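Long-range contacts in amidohydrolase (Xanthomonas campestris pv. campestris, PDB 4DZH), which probably deaminates adenosine-type nucleosides such as 5'-methylthioadenosine, as a zinc-dependent enzyme of the amidohydrolase superfamily: residues V31-A39 and A47-R55; N77-R88 and I313-L324. One frame throughout, in Å; residues are numbered along the deposited sequence. Where two conformers were deposited one is given.

Contact 1: residues V31-A39 and A47-R55; sequences VVLEDHAVA and AVLPTADAR
Ala37 and Leu49 form a hydrogen-bonded pair of an antiparallel beta hairpin. Ala37 N gives its hydrogen to Leu49 O at 2.8 Å, and Leu49 N returns one to Ala37 O at 3.1 Å. Ala39 N bonds to Ala47 O further along. Between these pairs Val38 CA and Val48 CA direct C-H groups at Ala47 O and Ala37 O.

The corner at Asp35 is tied to the helix start. Thr51 N, in the first turn of helix 51-57, bonds to Asp35 O at 3.0 Å and almost straight (175°). Thr51 OG1 lies beside its own backbone N (chi1 -67°), which puts the hydroxyl 3.5 Å from Ala37 CB.

The His36 ring is sandwiched. Leu33 CB lies over one face, and the backbone N of Pro50 lies over the other. Pro50 CA makes a CH-pi contact, 3.8 Å from the ring centroid. His36 ND1 donates to Glu34 O in the ring plane, which helps fix the ring's rotation.

A few apolar contacts line the face carrying Ala37 and Ala39. Ala37 CB meets Ala54 CB at 4.0 Å, and Ala39 CB meets Ala47 CB. Backbone bonds thus set the register, while small side chains let helix 51-57 pack close to strand 36-41.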
loop_
_atom_site.group_PDB
_atom_site.type_symbol
_atom_site.label_atom_id
_atom_site.label_comp_id
_atom_site.label_asym_id
_atom_site.label_seq_id
_atom_site.Cartn_x
_atom_site.Cartn_y
_atom_site.Cartn_z
ATOM N N VAL A 31 -2.681 20.640 12.048
ATOM C CA VAL A 31 -3.398 21.774 11.483
ATOM C C VAL A 31 -3.518 21.708 9.950
ATOM O O VAL A 31 -2.543 21.401 9.239
ATOM C CB VAL A 31 -2.766 23.110 11.966
ATOM C CG1 VAL A 31 -3.130 24.275 11.064
ATOM C CG2 VAL A 31 -3.193 23.374 13.404
ATOM N N VAL A 32 -4.712 21.997 9.437
ATOM C CA VAL A 32 -4.884 22.108 7.992
ATOM C C VAL A 32 -5.418 23.498 7.607
ATOM O O VAL A 32 -6.473 23.911 8.064
ATOM C CB VAL A 32 -5.811 20.985 7.441
ATOM C CG1 VAL A 32 -5.986 21.123 5.940
ATOM C CG2 VAL A 32 -5.224 19.614 7.781
ATOM N N LEU A 33 -4.666 24.221 6.788
ATOM C CA LEU A 33 -5.064 25.565 6.402
ATOM C C LEU A 33 -5.834 25.530 5.114
ATOM O O LEU A 33 -5.279 25.311 4.044
ATOM C CB LEU A 33 -3.823 26.438 6.212
ATOM C CG LEU A 33 -2.836 26.380 7.363
ATOM C CD1 LEU A 33 -1.568 27.132 6.984
ATOM C CD2 LEU A 33 -3.502 26.964 8.607
ATOM N N GLU A 34 -7.125 25.794 5.201
ATOM C CA GLU A 34 -7.953 25.776 4.017
ATOM C C GLU A 34 -7.779 27.049 3.175
ATOM O O GLU A 34 -7.718 28.143 3.720
ATOM C CB GLU A 34 -9.397 25.633 4.460
ATOM C CG GLU A 34 -10.386 25.563 3.344
ATOM C CD GLU A 34 -11.580 24.690 3.726
ATOM O OE1 GLU A 34 -11.806 24.510 4.947
ATOM O OE2 GLU A 34 -12.272 24.178 2.814
ATOM N N ASP A 35 -7.701 26.906 1.854
ATOM C CA ASP A 35 -7.651 28.057 0.940
ATOM C C ASP A 35 -6.503 29.014 1.253
ATOM O O ASP A 35 -6.723 30.211 1.499
ATOM C CB ASP A 35 -8.999 28.815 0.955
ATOM C CG ASP A 35 -9.166 29.768 -0.236
ATOM O OD1 ASP A 35 -8.446 29.613 -1.253
ATOM O OD2 ASP A 35 -10.043 30.666 -0.167
ATOM N N HIS A 36 -5.282 28.478 1.247
ATOM C CA HIS A 36 -4.076 29.207 1.617
ATOM C C HIS A 36 -3.056 29.129 0.481
ATOM O O HIS A 36 -3.161 28.264 -0.403
ATOM C CB HIS A 36 -3.456 28.606 2.873
ATOM C CG HIS A 36 -3.904 29.239 4.155
ATOM N ND1 HIS A 36 -5.217 29.252 4.563
ATOM C CD2 HIS A 36 -3.200 29.891 5.116
ATOM C CE1 HIS A 36 -5.302 29.849 5.740
ATOM N NE2 HIS A 36 -4.096 30.258 6.091
ATOM N N ALA A 37 -2.067 30.019 0.518
ATOM C CA ALA A 37 -1.041 30.097 -0.511
ATOM C C ALA A 37 0.339 30.171 0.119
ATOM O O ALA A 37 0.480 30.518 1.304
ATOM C CB ALA A 37 -1.276 31.328 -1.401
ATOM N N VAL A 38 1.361 29.846 -0.670
ATOM C CA VAL A 38 2.731 29.849 -0.189
ATOM C C VAL A 38 3.543 30.632 -1.166
ATOM O O VAL A 38 3.566 30.327 -2.355
ATOM C CB VAL A 38 3.310 28.390 -0.071
ATOM C CG1 VAL A 38 4.816 28.412 0.282
ATOM C CG2 VAL A 38 2.561 27.657 0.977
ATOM N N ALA A 39 4.185 31.685 -0.682
ATOM C CA ALA A 39 5.027 32.478 -1.562
ATOM C C ALA A 39 6.476 32.050 -1.408
ATOM O O ALA A 39 6.930 31.720 -0.309
ATOM C CB ALA A 39 4.875 33.992 -1.274
ATOM N N ALA A 47 6.411 33.286 2.820
ATOM C CA ALA A 47 5.093 33.558 3.383
ATOM C C ALA A 47 4.158 32.364 3.233
ATOM O O ALA A 47 4.221 31.647 2.223
ATOM C CB ALA A 47 4.463 34.761 2.700
ATOM N N VAL A 48 3.293 32.185 4.239
ATOM C CA VAL A 48 2.214 31.181 4.235
ATOM C C VAL A 48 0.957 31.858 4.809
ATOM O O VAL A 48 0.942 32.255 5.980
ATOM C CB VAL A 48 2.528 29.970 5.156
ATOM C CG1 VAL A 48 1.476 28.878 4.981
ATOM C CG2 VAL A 48 3.939 29.424 4.926
ATOM N N LEU A 49 -0.102 31.987 4.018
ATOM C CA LEU A 49 -1.179 32.871 4.428
ATOM C C LEU A 49 -2.421 32.611 3.602
ATOM O O LEU A 49 -2.344 31.954 2.563
ATOM C CB LEU A 49 -0.697 34.332 4.282
ATOM C CG LEU A 49 -0.591 34.986 2.899
ATOM C CD1 LEU A 49 -0.365 36.499 3.102
ATOM C CD2 LEU A 49 0.516 34.433 2.042
ATOM N N PRO A 50 -3.590 33.108 4.061
ATOM C CA PRO A 50 -4.805 32.913 3.261
ATOM C C PRO A 50 -4.626 33.437 1.830
ATOM O O PRO A 50 -3.976 34.479 1.647
ATOM C CB PRO A 50 -5.854 33.743 4.013
ATOM C CG PRO A 50 -5.384 33.709 5.425
ATOM C CD PRO A 50 -3.871 33.764 5.352
ATOM N N THR A 51 -5.166 32.744 0.839
ATOM C CA THR A 51 -4.959 33.120 -0.554
ATOM C C THR A 51 -5.474 34.535 -0.899
ATOM O O THR A 51 -4.872 35.259 -1.695
ATOM C CB THR A 51 -5.546 32.061 -1.481
ATOM O OG1 THR A 51 -4.765 30.862 -1.326
ATOM C CG2 THR A 51 -5.480 32.504 -2.913
ATOM N N ALA A 52 -6.572 34.931 -0.281
ATOM C CA ALA A 52 -7.089 36.275 -0.483
ATOM C C ALA A 52 -6.081 37.284 0.048
ATOM O O ALA A 52 -5.803 38.284 -0.614
ATOM C CB ALA A 52 -8.432 36.436 0.205
ATOM N N ASP A 53 -5.529 37.017 1.237
ATOM C CA ASP A 53 -4.502 37.891 1.837
ATOM C C ASP A 53 -3.243 37.922 0.977
ATOM O O ASP A 53 -2.540 38.928 0.906
ATOM C CB ASP A 53 -4.124 37.419 3.248
ATOM C CG ASP A 53 -5.220 37.677 4.282
ATOM O OD1 ASP A 53 -6.324 38.125 3.899
ATOM O OD2 ASP A 53 -4.973 37.417 5.486
ATOM N N ALA A 54 -2.928 36.797 0.348
ATOM C CA ALA A 54 -1.721 36.710 -0.462
ATOM C C ALA A 54 -1.828 37.456 -1.785
ATOM O O ALA A 54 -0.832 37.996 -2.280
ATOM C CB ALA A 54 -1.378 35.242 -0.733
ATOM N N ARG A 55 -3.021 37.459 -2.373
ATOM C CA ARG A 55 -3.220 38.121 -3.661
ATOM C C ARG A 55 -3.140 39.641 -3.539
ATOM O O ARG A 55 -2.884 40.328 -4.528
ATOM C CB ARG A 55 -4.552 37.725 -4.292
ATOM C CG ARG A 55 -4.503 36.386 -5.056
ATOM C CD ARG A 55 -5.871 35.775 -5.239
ATOM N NE ARG A 55 -5.845 34.776 -6.311
ATOM C CZ ARG A 55 -6.683 33.752 -6.410
ATOM N NH1 ARG A 55 -7.603 33.561 -5.471
ATOM N NH2 ARG A 55 -6.583 32.897 -7.430
HETATM O O HOH W 1 -6.174 28.803 -1.820
#

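Contact 2: residues N77-R88 and I313-L324; sequences NAHTHNPMTLLR and IGTDGCASNNDL. With ZN (zinc ion), chain E; MG (magnesium ion), chain B; ZN (zinc ion), chain F.
The His79 and His81 rings both turn an edge to Asp316 OD1. The carboxylate plane is 35° from the His79 ring. Water 8 lies in the plane of the His81 ring, at its edge. The Arg88 guanidinium has Asp323 CA at its edge, and Cys318 SG approaches it obliquely.

This is the metal centre of an amidohydrolase TIM barrel, with the HxH motif around the C-terminal part of strand 69-80. His79 NE2 and His81 NE2 bind one zinc ion at 2.1 and 2.0 Å. Asp316 OD1 joins them at 2.4 Å, and His228 completes the protein ligands. Asp316 grips a second zinc ion with OD2 at 2.0 Å and, more loosely, with OD1, which thus bridges both ions together with water 8. Asp316 OD2 also bonds to Ser290. Behind the metal, His81 ND1 bonds to Asn139 O, and His79 has a polar partner in His226.

Backbone and amide bonds position these ligands. Asp316 N donates to His79 O. Ala78 N donates to Ile313 O. Asn77 reads Thr315 twice: its OD1 accepts from Thr315 N, and its ND2 donates to Thr315 OG1 at 2.9 Å. With CG anti to the backbone N (chi1 -174°), the Asn77 amide reaches across to both groups. Water 3 links His81 N to Asp316 O.

Further on, the loop turns to a magnesium ion, bound by Asn321, Asp323 and Glu289. Asn321 ND2 also donates to Thr315 O, which connects the magnesium loop to the residue before the zinc ligand Asp316. Leu324 CD1 packs on Thr85 CG2. Arg88 forms a salt bridge with Glu127 and bonds through NE to Gln392 O of the second subunit. Its NH1 donates to Asn322 O at 3.2 Å, in the carbonyl plane and 17° out of the guanidinium plane.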
loop_
_atom_site.group_PDB
_atom_site.type_symbol
_atom_site.label_atom_id
_atom_site.label_comp_id
_atom_site.label_asym_id
_atom_site.label_seq_id
_atom_site.Cartn_x
_atom_site.Cartn_y
_atom_site.Cartn_z
ATOM N N ASN A 77 12.377 10.321 2.372
ATOM C CA ASN A 77 12.562 8.891 2.436
ATOM C C ASN A 77 13.880 8.652 3.147
ATOM O O ASN A 77 14.945 8.807 2.565
ATOM C CB ASN A 77 12.590 8.310 0.997
ATOM C CG ASN A 77 12.643 6.774 0.970
ATOM O OD1 ASN A 77 13.123 6.102 1.931
ATOM N ND2 ASN A 77 12.206 6.184 -0.153
ATOM N N ALA A 78 13.792 8.284 4.418
ATOM C CA ALA A 78 14.963 8.337 5.292
ATOM C C ALA A 78 15.820 7.076 5.271
ATOM O O ALA A 78 16.715 6.926 6.144
ATOM C CB ALA A 78 14.486 8.672 6.746
ATOM N N HIS A 79 15.603 6.165 4.307
ATOM C CA HIS A 79 16.513 5.032 4.116
ATOM C C HIS A 79 16.400 4.418 2.733
ATOM O O HIS A 79 15.447 3.711 2.445
ATOM C CB HIS A 79 16.259 3.918 5.137
ATOM C CG HIS A 79 17.275 2.812 5.056
ATOM N ND1 HIS A 79 18.615 3.024 5.300
ATOM C CD2 HIS A 79 17.167 1.512 4.681
ATOM C CE1 HIS A 79 19.276 1.885 5.152
ATOM N NE2 HIS A 79 18.425 0.945 4.776
ATOM N N THR A 80 17.385 4.702 1.875
ATOM C CA THR A 80 17.358 4.142 0.517
ATOM C C THR A 80 18.648 3.432 0.118
ATOM O O THR A 80 19.741 3.724 0.614
ATOM C CB THR A 80 17.070 5.232 -0.554
ATOM O OG1 THR A 80 18.048 6.290 -0.431
ATOM C CG2 THR A 80 15.662 5.819 -0.320
ATOM N N HIS A 81 18.519 2.501 -0.829
ATOM C CA HIS A 81 19.645 1.925 -1.566
ATOM C C HIS A 81 19.221 2.067 -3.023
ATOM O O HIS A 81 18.825 1.092 -3.661
ATOM C CB HIS A 81 19.865 0.437 -1.220
ATOM C CG HIS A 81 20.011 0.153 0.248
ATOM N ND1 HIS A 81 21.077 0.626 0.991
ATOM C CD2 HIS A 81 19.241 -0.565 1.098
ATOM C CE1 HIS A 81 20.955 0.216 2.243
ATOM N NE2 HIS A 81 19.832 -0.482 2.340
ATOM N N ASN A 82 19.268 3.294 -3.520
ATOM C CA ASN A 82 18.501 3.582 -4.735
ATOM C C ASN A 82 18.933 2.901 -6.069
ATOM O O ASN A 82 18.070 2.625 -6.910
ATOM C CB ASN A 82 18.240 5.110 -4.865
ATOM C CG ASN A 82 16.922 5.534 -4.200
ATOM O OD1 ASN A 82 16.031 4.695 -3.892
ATOM N ND2 ASN A 82 16.760 6.848 -4.015
ATOM N N PRO A 83 20.225 2.586 -6.237
ATOM C CA PRO A 83 20.587 1.834 -7.448
ATOM C C PRO A 83 19.859 0.489 -7.534
ATOM O O PRO A 83 19.761 -0.082 -8.607
ATOM C CB PRO A 83 22.100 1.623 -7.293
ATOM C CG PRO A 83 22.541 2.844 -6.535
ATOM C CD PRO A 83 21.414 3.055 -5.506
ATOM N N MET A 84 19.365 -0.029 -6.406
ATOM C CA MET A 84 18.626 -1.280 -6.444
ATOM C C MET A 84 17.244 -1.169 -7.129
ATOM O O MET A 84 16.560 -2.176 -7.266
ATOM C CB MET A 84 18.545 -1.915 -5.039
ATOM C CG MET A 84 19.906 -1.991 -4.369
ATOM S SD MET A 84 19.948 -2.839 -2.778
ATOM C CE MET A 84 19.815 -4.547 -3.276
ATOM N N THR A 85 16.835 0.018 -7.606
ATOM C CA THR A 85 15.670 0.080 -8.477
ATOM C C THR A 85 15.916 -0.827 -9.682
ATOM O O THR A 85 15.002 -1.460 -10.180
ATOM C CB THR A 85 15.411 1.451 -9.073
ATOM O OG1 THR A 85 16.627 1.913 -9.673
ATOM C CG2 THR A 85 14.956 2.406 -8.048
ATOM N N LEU A 86 17.170 -0.912 -10.135
ATOM C CA LEU A 86 17.503 -1.834 -11.238
ATOM C C LEU A 86 17.367 -3.323 -10.876
ATOM O O LEU A 86 17.360 -4.175 -11.755
ATOM C CB LEU A 86 18.917 -1.505 -11.802
ATOM C CG LEU A 86 18.977 -0.116 -12.456
ATOM C CD1 LEU A 86 20.414 0.152 -12.852
ATOM C CD2 LEU A 86 18.045 0.011 -13.662
ATOM N N LEU A 87 17.209 -3.644 -9.589
ATOM C CA LEU A 87 17.035 -5.031 -9.159
ATOM C C LEU A 87 15.559 -5.284 -8.704
ATOM O O LEU A 87 15.279 -6.214 -7.939
ATOM C CB LEU A 87 18.002 -5.383 -8.027
ATOM C CG LEU A 87 19.499 -5.230 -8.353
ATOM C CD1 LEU A 87 20.352 -5.968 -7.329
ATOM C CD2 LEU A 87 19.760 -5.761 -9.729
ATOM N N ARG A 88 14.639 -4.452 -9.187
ATOM C CA ARG A 88 13.249 -4.547 -8.758
ATOM C C ARG A 88 12.669 -5.929 -8.968
ATOM O O ARG A 88 12.561 -6.357 -10.107
ATOM C CB ARG A 88 12.431 -3.506 -9.525
ATOM C CG ARG A 88 11.024 -3.286 -8.939
ATOM C CD ARG A 88 10.194 -2.330 -9.762
ATOM N NE ARG A 88 10.823 -1.089 -10.241
ATOM C CZ ARG A 88 10.868 0.067 -9.582
ATOM N NH1 ARG A 88 10.410 0.187 -8.327
ATOM N NH2 ARG A 88 11.369 1.135 -10.197
ATOM N N ILE A 313 10.668 7.606 8.386
ATOM C CA ILE A 313 10.150 6.506 7.598
ATOM C C ILE A 313 10.999 6.398 6.333
ATOM O O ILE A 313 11.387 7.410 5.746
ATOM C CB ILE A 313 8.652 6.747 7.253
ATOM C CG1 ILE A 313 7.810 6.698 8.531
ATOM C CG2 ILE A 313 8.127 5.684 6.236
ATOM C CD1 ILE A 313 6.354 7.103 8.354
ATOM N N GLY A 314 11.331 5.166 5.976
ATOM C CA GLY A 314 12.091 4.910 4.759
ATOM C C GLY A 314 11.558 3.652 4.059
ATOM O O GLY A 314 10.828 2.820 4.644
ATOM N N THR A 315 11.945 3.453 2.810
ATOM C CA THR A 315 11.428 2.343 2.010
ATOM C C THR A 315 12.409 1.150 1.935
ATOM O O THR A 315 11.973 0.044 1.583
ATOM C CB THR A 315 11.048 2.767 0.546
ATOM O OG1 THR A 315 12.209 3.334 -0.094
ATOM C CG2 THR A 315 9.870 3.791 0.523
ATOM N N ASP A 316 13.708 1.386 2.176
ATOM C CA ASP A 316 14.764 0.415 1.861
ATOM C C ASP A 316 14.798 0.279 0.348
ATOM O O ASP A 316 14.272 1.164 -0.366
ATOM C CB ASP A 316 14.514 -0.944 2.595
ATOM C CG ASP A 316 15.805 -1.691 2.989
ATOM O OD1 ASP A 316 16.958 -1.196 2.947
ATOM O OD2 ASP A 316 15.565 -2.832 3.450
ATOM N N GLY A 317 15.334 -0.799 -0.177
ATOM C CA GLY A 317 15.566 -0.933 -1.617
ATOM C C GLY A 317 14.479 -1.694 -2.362
ATOM O O GLY A 317 13.651 -2.388 -1.747
ATOM N N CYS A 318 14.485 -1.601 -3.701
ATOM C CA CYS A 318 13.450 -2.182 -4.531
ATOM C C CYS A 318 13.573 -3.688 -4.736
ATOM O O CYS A 318 12.745 -4.243 -5.434
ATOM C CB CYS A 318 13.322 -1.474 -5.887
ATOM S SG CYS A 318 12.708 0.225 -5.710
ATOM N N ALA A 319 14.548 -4.333 -4.110
ATOM C CA ALA A 319 14.545 -5.801 -4.114
ATOM C C ALA A 319 13.879 -6.310 -2.843
ATOM O O ALA A 319 13.709 -7.533 -2.684
ATOM C CB ALA A 319 15.971 -6.357 -4.232
ATOM N N SER A 320 13.523 -5.409 -1.931
ATOM C CA SER A 320 12.742 -5.825 -0.740
ATOM C C SER A 320 11.683 -4.778 -0.355
ATOM O O SER A 320 11.668 -4.269 0.777
ATOM C CB SER A 320 13.643 -6.143 0.439
ATOM O OG SER A 320 14.235 -4.996 1.008
ATOM N N ASN A 321 10.852 -4.450 -1.335
ATOM C CA ASN A 321 9.716 -3.577 -1.056
ATOM C C ASN A 321 8.484 -3.856 -1.897
ATOM O O ASN A 321 7.448 -4.194 -1.328
ATOM C CB ASN A 321 10.140 -2.075 -1.034
ATOM C CG ASN A 321 9.031 -1.183 -0.490
ATOM O OD1 ASN A 321 7.913 -1.141 -1.047
ATOM N ND2 ASN A 321 9.314 -0.484 0.594
ATOM N N ASN A 322 8.482 -3.710 -3.234
ATOM C CA ASN A 322 9.628 -3.453 -4.124
ATOM C C ASN A 322 9.500 -2.090 -4.800
ATOM O O ASN A 322 10.007 -1.891 -5.935
ATOM C CB ASN A 322 9.609 -4.536 -5.190
ATOM C CG ASN A 322 10.078 -5.852 -4.649
ATOM O OD1 ASN A 322 10.669 -5.914 -3.574
ATOM N ND2 ASN A 322 9.791 -6.918 -5.373
ATOM N N ASP A 323 8.787 -1.153 -4.162
ATOM C CA ASP A 323 8.686 0.202 -4.738
ATOM C C ASP A 323 9.291 1.250 -3.810
ATOM O O ASP A 323 9.777 0.952 -2.705
ATOM C CB ASP A 323 7.267 0.553 -5.144
ATOM C CG ASP A 323 6.267 0.390 -4.009
ATOM O OD1 ASP A 323 6.678 0.529 -2.835
ATOM O OD2 ASP A 323 5.061 0.221 -4.294
ATOM N N LEU A 324 9.320 2.497 -4.286
ATOM C CA LEU A 324 9.820 3.634 -3.474
ATOM C C LEU A 324 8.642 4.507 -3.088
ATOM O O LEU A 324 8.735 5.742 -3.053
ATOM C CB LEU A 324 10.812 4.497 -4.281
ATOM C CG LEU A 324 12.063 3.719 -4.668
ATOM C CD1 LEU A 324 12.969 4.591 -5.600
ATOM C CD2 LEU A 324 12.899 3.121 -3.458
HETATM ZN ZN ZN E . 19.001 -0.918 4.080
HETATM MG MG MG B . 6.099 -0.360 -1.075
HETATM ZN ZN ZN F . 17.327 -3.659 3.666
HETATM O O HOH W 2 10.526 7.590 -2.104
HETATM O O HOH W 3 16.003 2.411 -2.317
HETATM O O HOH W 4 15.810 0.792 -4.720
HETATM O O HOH W 5 5.638 -2.274 -1.977
HETATM O O HOH W 6 4.128 0.198 -1.682
HETATM O O HOH W 7 6.548 1.427 -0.182
HETATM O O HOH W 8 18.307 -2.644 4.875
HETATM O O HOH W 9 17.293 -5.491 4.765
#

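How the contacts relate
From the N terminus the chain first makes contact 1. It closes a short hairpin, with seven residues between its segments, and brings the following helix 51-57 back beside strand 36-41. Contact 1 is complete before contact 2 opens, so the two neither nest nor cross. Contact 2 then closes a far longer loop of 224 residues. It joins the C-terminal part of strand 69-80 to the loop after strand 310-313, and so brings early and late parts of the barrel together. Contact 1 lies in the small four-stranded sheet, away from the metal sites. The centres are 35 Å apart, and the nearest atoms about 17 Å.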